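Local atomic coordinates of aminopentol aminotransferase (Sphingopyxis macrogoltabida, PDB entry 6HBS), a protein that transfers the amino group of aminopentol, the hydrolysed form of fumonisin B1, to pyruvate with the help of pyridoxal 5'-phosphate, yielding 2-keto-HFB1 and alanine. Residues Ile56-Ala61 / Asp387-Thr392; Ala121-Met126 / Ser149-Pro154; Cys259-Tyr264 / Ala296-Thr301. All blocks are in the same frame, centred on the assembly; numbering follows the deposited sequence. Where two conformers were deposited one is given.

From the N terminus, the chain first passes Ile-56 to Ala-61, which waits more than 300 residues for its partner helix at Asp-387 to Thr-392. The loop closed by interaction 1 therefore encloses both other contacts, and it joins the strand 54-57 to helix 386-405, near the end of the chain. Interaction 2 closes a short loop between helix 118-133 and the loop at 149-154, beside the cofactor. Interaction 3 follows in series, tying the loop after Lys-258 to helix 292-307. Centres of interactions 1 and 2 lie about 32 Å apart on opposite sides of the chain's centre. None of the three touches another, yet each reaches the second subunit.

Interaction 1: residues Ile56-Ala61 / Asp387-Thr392; sequences IDYMCA and DDVTET
Tyr-58 and Thr-392 meet tip to tip, the phenol OH of Tyr-58 donating to Thr-392 OG1 over 2.6 Å in the plane of the ring. Thr-392 OG1 in turn donates to Asp-388 O at 2.7 Å, a carbonyl that Thr-392 N also reaches, from the opposite face. With OG1 anti to the carbonyl carbon (chi1 -66°), it lies between the phenol and Asp-388 O, while Thr-392 CG2 packs 3.7 Å from Tyr-58 CE2. Beside this chain of bonds Ile-56, near the end of strand 54-57, pushes its CD1 to 3.6 Å from Asp-388 O. Leu-321 of helix 310-332 and Val-370 of the neighbouring strand complete this tight, buried part, in which helix 386-405 packs beside the small four-stranded sheet. The outer side is looser: Glu-391 offers just its CB, 4.2 Å from Ile-56 CD1, and its carboxylate leads away on an exposed helix face. Asp-388 OD1 forms a salt bridge with Arg-46 of the adjacent strand 46-49, a second tie between sheet and helix. Two hydroxyls in relay thus end on a main-chain carbonyl, which leaves the buried phenol proton and the threonine proton each with an acceptor.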
loop_
_atom_site.group_PDB
_atom_site.type_symbol
_atom_site.label_atom_id
_atom_site.label_comp_id
_atom_site.label_asym_id
_atom_site.label_seq_id
_atom_site.Cartn_x
_atom_site.Cartn_y
_atom_site.Cartn_z
ATOM N N ILE A 56 -16.536 -23.285 0.238
ATOM C CA ILE A 56 -16.290 -22.905 -1.129
ATOM C C ILE A 56 -16.461 -21.380 -1.189
ATOM O O ILE A 56 -17.517 -20.851 -0.822
ATOM C CB ILE A 56 -17.222 -23.644 -2.104
ATOM C CG1 ILE A 56 -17.091 -25.165 -1.966
ATOM C CG2 ILE A 56 -16.921 -23.197 -3.518
ATOM C CD1 ILE A 56 -18.191 -25.944 -2.684
ATOM N N ASP A 57 -15.414 -20.689 -1.660
ATOM C CA ASP A 57 -15.281 -19.253 -1.432
ATOM C C ASP A 57 -15.715 -18.452 -2.672
ATOM O O ASP A 57 -14.984 -18.396 -3.631
ATOM C CB ASP A 57 -13.843 -18.950 -1.018
ATOM C CG ASP A 57 -13.512 -17.468 -0.945
ATOM O OD1 ASP A 57 -14.414 -16.680 -0.603
ATOM O OD2 ASP A 57 -12.378 -17.127 -1.331
ATOM N N TYR A 58 -16.882 -17.789 -2.620
ATOM C CA TYR A 58 -17.340 -16.966 -3.748
ATOM C C TYR A 58 -16.942 -15.496 -3.556
ATOM O O TYR A 58 -17.340 -14.661 -4.351
ATOM C CB TYR A 58 -18.840 -17.174 -4.035
ATOM C CG TYR A 58 -19.085 -18.540 -4.615
ATOM C CD1 TYR A 58 -18.844 -18.782 -5.955
ATOM C CD2 TYR A 58 -19.398 -19.613 -3.811
ATOM C CE1 TYR A 58 -18.995 -20.051 -6.501
ATOM C CE2 TYR A 58 -19.523 -20.896 -4.329
ATOM C CZ TYR A 58 -19.360 -21.109 -5.689
ATOM O OH TYR A 58 -19.465 -22.354 -6.235
ATOM N N MET A 59 -16.105 -15.190 -2.560
ATOM C CA MET A 59 -15.503 -13.840 -2.483
ATOM C C MET A 59 -14.149 -13.791 -3.191
ATOM O O MET A 59 -13.701 -12.727 -3.591
ATOM C CB MET A 59 -15.293 -13.382 -1.044
ATOM C CG MET A 59 -16.530 -13.257 -0.240
ATOM S SD MET A 59 -17.939 -12.670 -1.173
ATOM C CE MET A 59 -17.496 -11.014 -1.650
ATOM N N CYS A 60 -13.500 -14.939 -3.363
ATOM C CA CYS A 60 -12.115 -14.982 -3.912
ATOM C C CYS A 60 -11.264 -13.885 -3.232
ATOM O O CYS A 60 -10.562 -13.107 -3.876
ATOM C CB CYS A 60 -12.060 -14.765 -5.412
ATOM S SG CYS A 60 -12.900 -16.029 -6.396
ATOM N N ALA A 61 -11.339 -13.848 -1.910
ATOM C CA ALA A 61 -10.534 -12.928 -1.088
ATOM C C ALA A 61 -10.871 -11.461 -1.428
ATOM O O ALA A 61 -10.042 -10.581 -1.241
ATOM C CB ALA A 61 -9.068 -13.256 -1.310
ATOM N N ASP A 387 -17.540 -29.803 -9.888
ATOM C CA ASP A 387 -17.962 -30.397 -8.608
ATOM C C ASP A 387 -18.210 -29.313 -7.557
ATOM O O ASP A 387 -19.131 -29.448 -6.710
ATOM C CB ASP A 387 -16.956 -31.376 -7.996
ATOM C CG ASP A 387 -17.594 -32.221 -6.886
ATOM O OD1 ASP A 387 -17.606 -31.788 -5.698
ATOM O OD2 ASP A 387 -18.141 -33.288 -7.221
ATOM N N ASP A 388 -17.358 -28.270 -7.541
ATOM C CA ASP A 388 -17.614 -27.180 -6.599
ATOM C C ASP A 388 -19.005 -26.582 -6.841
ATOM O O ASP A 388 -19.718 -26.311 -5.914
ATOM C CB ASP A 388 -16.564 -26.073 -6.717
ATOM C CG ASP A 388 -15.191 -26.511 -6.259
ATOM O OD1 ASP A 388 -15.118 -27.448 -5.450
ATOM O OD2 ASP A 388 -14.210 -25.943 -6.759
ATOM N N VAL A 389 -19.339 -26.303 -8.103
ATOM C CA VAL A 389 -20.640 -25.698 -8.450
ATOM C C VAL A 389 -21.780 -26.678 -8.096
ATOM O O VAL A 389 -22.787 -26.279 -7.516
ATOM C CB VAL A 389 -20.678 -25.237 -9.918
ATOM C CG1 VAL A 389 -22.045 -24.655 -10.275
ATOM C CG2 VAL A 389 -19.587 -24.208 -10.212
ATOM N N THR A 390 -21.584 -27.981 -8.336
ATOM C CA THR A 390 -22.614 -28.945 -7.981
ATOM C C THR A 390 -22.855 -28.917 -6.481
ATOM O O THR A 390 -24.017 -28.850 -6.049
ATOM C CB THR A 390 -22.264 -30.366 -8.441
ATOM O OG1 THR A 390 -22.119 -30.320 -9.851
ATOM C CG2 THR A 390 -23.336 -31.372 -8.114
ATOM N N GLU A 391 -21.775 -28.955 -5.691
ATOM C CA GLU A 391 -21.889 -28.969 -4.236
ATOM C C GLU A 391 -22.426 -27.622 -3.730
ATOM O O GLU A 391 -23.149 -27.565 -2.721
ATOM C CB GLU A 391 -20.541 -29.313 -3.582
ATOM C CG GLU A 391 -20.260 -30.808 -3.545
ATOM C CD GLU A 391 -21.393 -31.654 -2.967
ATOM O OE1 GLU A 391 -21.750 -31.454 -1.788
ATOM O OE2 GLU A 391 -21.964 -32.460 -3.726
ATOM N N THR A 392 -22.079 -26.531 -4.423
ATOM C CA THR A 392 -22.609 -25.227 -4.031
ATOM C C THR A 392 -24.146 -25.268 -4.083
ATOM O O THR A 392 -24.845 -24.810 -3.184
ATOM C CB THR A 392 -22.007 -24.144 -4.927
ATOM O OG1 THR A 392 -20.601 -24.099 -4.648
ATOM C CG2 THR A 392 -22.663 -22.809 -4.709
#

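Interaction 2: residues Ala121-Met126 / Ser149-Pro154; sequences ATSTAM and SPWNTP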
loop_
_atom_site.group_PDB
_atom_site.type_symbol
_atom_site.label_atom_id
_atom_site.label_comp_id
_atom_site.label_asym_id
_atom_site.label_seq_id
_atom_site.Cartn_x
_atom_site.Cartn_y
_atom_site.Cartn_z
ATOM N N ALA A 121 -3.045 3.598 -7.003
ATOM C CA ALA A 121 -3.140 3.768 -8.453
ATOM C C ALA A 121 -4.207 4.820 -8.790
ATOM O O ALA A 121 -4.003 5.630 -9.645
ATOM C CB ALA A 121 -3.414 2.462 -9.153
ATOM N N THR A 122 -5.347 4.805 -8.101
ATOM C CA THR A 122 -6.407 5.778 -8.441
ATOM C C THR A 122 -6.004 7.192 -8.013
ATOM O O THR A 122 -6.278 8.154 -8.736
ATOM C CB THR A 122 -7.764 5.356 -7.878
ATOM O OG1 THR A 122 -7.688 5.295 -6.449
ATOM C CG2 THR A 122 -8.245 4.044 -8.460
ATOM N N SER A 123 -5.350 7.317 -6.853
ATOM C CA SER A 123 -4.857 8.586 -6.349
ATOM C C SER A 123 -3.773 9.149 -7.273
ATOM O O SER A 123 -3.774 10.341 -7.568
ATOM C CB SER A 123 -4.360 8.448 -4.949
ATOM O OG SER A 123 -5.449 8.389 -4.050
ATOM N N THR A 124 -2.875 8.263 -7.748
ATOM C CA THR A 124 -1.839 8.630 -8.696
ATOM C C THR A 124 -2.489 9.140 -9.992
ATOM O O THR A 124 -2.042 10.169 -10.545
ATOM C CB THR A 124 -0.835 7.498 -8.956
ATOM O OG1 THR A 124 -0.223 7.102 -7.719
ATOM C CG2 THR A 124 0.249 7.929 -9.921
ATOM N N ALA A 125 -3.527 8.436 -10.482
ATOM C CA ALA A 125 -4.223 8.850 -11.702
ATOM C C ALA A 125 -4.819 10.257 -11.530
ATOM O O ALA A 125 -4.745 11.089 -12.445
ATOM C CB ALA A 125 -5.287 7.831 -12.062
ATOM N N MET A 126 -5.382 10.522 -10.352
ATOM C CA MET A 126 -6.043 11.823 -10.030
ATOM C C MET A 126 -5.006 12.961 -10.102
ATOM O O MET A 126 -5.228 13.975 -10.783
ATOM C CB MET A 126 -6.672 11.774 -8.645
ATOM C CG MET A 126 -7.155 13.116 -8.144
ATOM S SD MET A 126 -7.848 12.955 -6.520
ATOM C CE MET A 126 -6.356 13.013 -5.529
ATOM N N SER A 149 -9.178 6.718 0.249
ATOM C CA SER A 149 -8.402 7.952 0.494
ATOM C C SER A 149 -9.342 9.092 0.927
ATOM O O SER A 149 -10.560 9.040 0.733
ATOM C CB SER A 149 -7.577 8.337 -0.737
ATOM O OG SER A 149 -6.791 7.247 -1.201
ATOM N N PRO A 150 -8.828 10.206 1.509
ATOM C CA PRO A 150 -9.712 11.307 1.892
ATOM C C PRO A 150 -10.574 11.796 0.716
ATOM O O PRO A 150 -11.740 12.166 0.941
ATOM C CB PRO A 150 -8.741 12.376 2.436
ATOM C CG PRO A 150 -7.555 11.547 2.949
ATOM C CD PRO A 150 -7.429 10.404 1.945
ATOM N N TRP A 151 -10.053 11.773 -0.518
ATOM C CA TRP A 151 -10.829 12.315 -1.668
ATOM C C TRP A 151 -12.012 11.424 -2.057
ATOM O O TRP A 151 -12.899 11.899 -2.767
ATOM C CB TRP A 151 -9.975 12.616 -2.912
ATOM C CG TRP A 151 -9.392 11.457 -3.668
ATOM C CD1 TRP A 151 -8.230 10.794 -3.375
ATOM C CD2 TRP A 151 -9.903 10.846 -4.872
ATOM N NE1 TRP A 151 -7.991 9.815 -4.302
ATOM C CE2 TRP A 151 -8.986 9.829 -5.240
ATOM C CE3 TRP A 151 -11.025 11.063 -5.691
ATOM C CZ2 TRP A 151 -9.164 9.030 -6.371
ATOM C CZ3 TRP A 151 -11.184 10.284 -6.825
ATOM C CH2 TRP A 151 -10.276 9.265 -7.152
ATOM N N ASN A 152 -12.002 10.142 -1.674
ATOM C CA ASN A 152 -12.996 9.230 -2.262
ATOM C C ASN A 152 -13.597 8.239 -1.253
ATOM O O ASN A 152 -14.492 7.513 -1.634
ATOM C CB ASN A 152 -12.430 8.483 -3.482
ATOM C CG ASN A 152 -11.201 7.641 -3.168
ATOM O OD1 ASN A 152 -10.822 7.493 -2.001
ATOM N ND2 ASN A 152 -10.544 7.123 -4.205
ATOM N N THR A 153 -13.155 8.206 0.010
ATOM C CA THR A 153 -13.674 7.208 0.965
ATOM C C THR A 153 -15.193 7.394 1.110
ATOM O O THR A 153 -15.691 8.539 1.195
ATOM C CB THR A 153 -12.926 7.270 2.303
ATOM O OG1 THR A 153 -13.429 6.258 3.175
ATOM C CG2 THR A 153 -13.069 8.603 3.014
ATOM N N PRO A 154 -15.971 6.279 1.134
ATOM C CA PRO A 154 -17.439 6.348 1.168
ATOM C C PRO A 154 -18.051 6.758 2.514
ATOM O O PRO A 154 -19.235 7.084 2.557
ATOM C CB PRO A 154 -17.884 4.908 0.862
ATOM C CG PRO A 154 -16.720 4.042 1.370
ATOM C CD PRO A 154 -15.483 4.879 1.086
HETATM O O HOH W 1 -7.713 6.435 -3.642
#
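A water gripped by four groups joins helix 118-133 to the loop at 149-154 of this class-III aminotransferase: it donates to Thr-122 OG1, accepts from Asn-152 ND2, and bonds the hydroxyls of Ser-123 and Ser-149. Its oxygen lies 2.7 Å from Ser-149 OG. In the conformer given, one of two deposited, Ser-123 OG also accepts the indole N-H of Trp-151 NE1 over 2.9 Å, nearly straight at 164° and in the plane of the ring. Thr-122 OG1 also bonds His-146 O, and its side chain lies about 4 Å from the bound pyridoxal phosphate at the nearest atoms, which puts the water network next to the cofactor pocket.

While the edge of the indole is held by the serine, one face is covered by Met-126 in a Met-aromatic contact. Met-126 SD sits over the ring, 3.4 Å from Trp-151 CD2. The chain bends at chi3 (83°), and Met-126 CE makes a CH-pi contact over the five-membered ring, 3.6 Å from Trp-151 CD1. Asn-152 ND2 lies above the opposite face, toward the rim, and Phe-193 meets the indole edge-to-face. An alanine at Trp-151 would probably take the N-H from Ser-123 in this conformer and open a gap under the methionine sulfur, whose thioether could then turn. Met-126 also packs on Pro-150 of the second subunit, which brings this edge of the contact to the dimer interface. Within the loop, Ser-149 O accepts from both Asn-152 N and Thr-153 N, the latter at 2.8 Å.

Interaction 3: residues Cys259-Tyr264 / Ala296-Thr301; sequences CFANGY and AAAIET
The loop that follows Lys-258, the residue expected by similarity to carry the cofactor, rests on helix 292-307 through two overlapping beta turns, and the backbones come nearest at Ala-261, its CA 3.9 Å from Ala-298 CA. Small side chains permit this approach: Ala-261 CB lies 3.9 Å from Ala-298 CB and packs against Ala-297 CB as well. Phe-260 O points at the helix, 3.4 Å from Ala-298 CA in a CA-H...O contact with an angle of 148° at the hydrogen. No conventional donor reaches this buried oxygen anywhere in the model, and Thr-301 CB and CG2 close over Phe-260 O, both at 3.2 Å.

The turns belong to the segment joining strands 253-256 and 267-271 of the large mixed sheet at the heart of the PLP-binding fold. A type I turn runs from Cys-259 to Asn-262 and a type I' turn from Ala-261 to Tyr-264, with Gly-263 at backbone angles where a CB would collide with the preceding carbonyl O. Thr-301 OG1 stands beside the backbone N (chi1 -57°), from where it bonds back to Ala-297 O over 2.8 Å, and it lies near Ala-261 CA without bonding the turn. The ring of Phe-260 brings its rim to Ala-298 CB and meets Phe-102 edge-to-face. Tyr-264 sets CD1 3.5 Å from Ala-297 CB, and its hydroxyl bonds Glu-75 on helix 72-82. Asn-262 directs its amide away from the helix, to Leu-67 N and Gly-68 O, while Gly-263 O accepts from Thr-87 of the second subunit.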
loop_
_atom_site.group_PDB
_atom_site.type_symbol
_atom_site.label_atom_id
_atom_site.label_comp_id
_atom_site.label_asym_id
_atom_site.label_seq_id
_atom_site.Cartn_x
_atom_site.Cartn_y
_atom_site.Cartn_z
ATOM N N CYS A 259 -5.871 -8.759 -8.312
ATOM C CA CYS A 259 -5.719 -10.148 -8.706
ATOM C C CYS A 259 -4.622 -10.366 -9.741
ATOM O O CYS A 259 -4.371 -11.516 -10.060
ATOM C CB CYS A 259 -7.031 -10.714 -9.239
ATOM S SG CYS A 259 -7.412 -10.205 -10.930
ATOM N N PHE A 260 -3.896 -9.338 -10.192
ATOM C CA PHE A 260 -2.915 -9.601 -11.291
ATOM C C PHE A 260 -1.600 -10.241 -10.802
ATOM O O PHE A 260 -0.740 -10.573 -11.615
ATOM C CB PHE A 260 -2.698 -8.398 -12.201
ATOM C CG PHE A 260 -1.931 -7.223 -11.666
ATOM C CD1 PHE A 260 -0.547 -7.247 -11.583
ATOM C CD2 PHE A 260 -2.592 -6.060 -11.313
ATOM C CE1 PHE A 260 0.145 -6.148 -11.102
ATOM C CE2 PHE A 260 -1.893 -4.958 -10.847
ATOM C CZ PHE A 260 -0.523 -4.990 -10.761
ATOM N N ALA A 261 -1.456 -10.451 -9.495
ATOM C CA ALA A 261 -0.407 -11.353 -8.932
ATOM C C ALA A 261 -1.053 -12.416 -8.032
ATOM O O ALA A 261 -0.401 -12.967 -7.158
ATOM C CB ALA A 261 0.625 -10.513 -8.192
ATOM N N ASN A 262 -2.329 -12.745 -8.307
ATOM C CA ASN A 262 -3.070 -13.826 -7.701
ATOM C C ASN A 262 -3.002 -13.797 -6.162
ATOM O O ASN A 262 -3.023 -14.837 -5.518
ATOM C CB ASN A 262 -2.616 -15.208 -8.208
ATOM C CG ASN A 262 -3.653 -16.268 -7.918
ATOM O OD1 ASN A 262 -4.839 -16.007 -8.131
ATOM N ND2 ASN A 262 -3.234 -17.441 -7.431
ATOM N N GLY A 263 -2.969 -12.600 -5.558
ATOM C CA GLY A 263 -2.982 -12.483 -4.092
ATOM C C GLY A 263 -1.751 -11.763 -3.550
ATOM O O GLY A 263 -1.800 -11.254 -2.459
ATOM N N TYR A 264 -0.641 -11.774 -4.290
ATOM C CA TYR A 264 0.545 -10.959 -3.910
ATOM C C TYR A 264 0.199 -9.466 -4.030
ATOM O O TYR A 264 -0.567 -9.062 -4.897
ATOM C CB TYR A 264 1.749 -11.386 -4.743
ATOM C CG TYR A 264 2.349 -12.695 -4.284
ATOM C CD1 TYR A 264 1.840 -13.905 -4.710
ATOM C CD2 TYR A 264 3.391 -12.725 -3.368
ATOM C CE1 TYR A 264 2.349 -15.114 -4.263
ATOM C CE2 TYR A 264 3.940 -13.923 -2.935
ATOM C CZ TYR A 264 3.413 -15.122 -3.386
ATOM O OH TYR A 264 3.924 -16.308 -2.934
ATOM N N ALA A 296 7.427 -10.768 -9.481
ATOM C CA ALA A 296 7.642 -12.114 -10.037
ATOM C C ALA A 296 6.310 -12.875 -10.114
ATOM O O ALA A 296 6.003 -13.566 -11.125
ATOM C CB ALA A 296 8.675 -12.861 -9.201
ATOM N N ALA A 297 5.527 -12.790 -9.040
ATOM C CA ALA A 297 4.176 -13.375 -9.052
ATOM C C ALA A 297 3.304 -12.771 -10.169
ATOM O O ALA A 297 2.550 -13.493 -10.835
ATOM C CB ALA A 297 3.537 -13.215 -7.714
ATOM N N ALA A 298 3.422 -11.460 -10.405
ATOM C CA ALA A 298 2.596 -10.797 -11.390
ATOM C C ALA A 298 3.015 -11.266 -12.784
ATOM O O ALA A 298 2.166 -11.491 -13.644
ATOM C CB ALA A 298 2.707 -9.286 -11.249
ATOM N N ILE A 299 4.332 -11.397 -13.021
ATOM C CA ILE A 299 4.799 -11.846 -14.328
ATOM C C ILE A 299 4.182 -13.219 -14.626
ATOM O O ILE A 299 3.774 -13.481 -15.748
ATOM C CB ILE A 299 6.337 -11.841 -14.410
ATOM C CG1 ILE A 299 6.862 -10.405 -14.487
ATOM C CG2 ILE A 299 6.856 -12.674 -15.559
ATOM C CD1 ILE A 299 8.377 -10.308 -14.324
ATOM N N GLU A 300 4.177 -14.116 -13.652
ATOM C CA GLU A 300 3.700 -15.466 -13.909
ATOM C C GLU A 300 2.162 -15.501 -14.042
ATOM O O GLU A 300 1.630 -16.217 -14.863
ATOM C CB GLU A 300 4.189 -16.379 -12.803
ATOM C CG GLU A 300 3.797 -17.832 -12.971
ATOM C CD GLU A 300 4.385 -18.537 -14.178
ATOM O OE1 GLU A 300 5.163 -17.944 -14.885
ATOM O OE2 GLU A 300 4.012 -19.680 -14.406
ATOM N N THR A 301 1.454 -14.760 -13.184
ATOM C CA THR A 301 0.005 -14.576 -13.301
ATOM C C THR A 301 -0.352 -14.007 -14.681
ATOM O O THR A 301 -1.218 -14.557 -15.358
ATOM C CB THR A 301 -0.517 -13.679 -12.179
ATOM O OG1 THR A 301 -0.168 -14.239 -10.915
ATOM C CG2 THR A 301 -2.010 -13.488 -12.277
#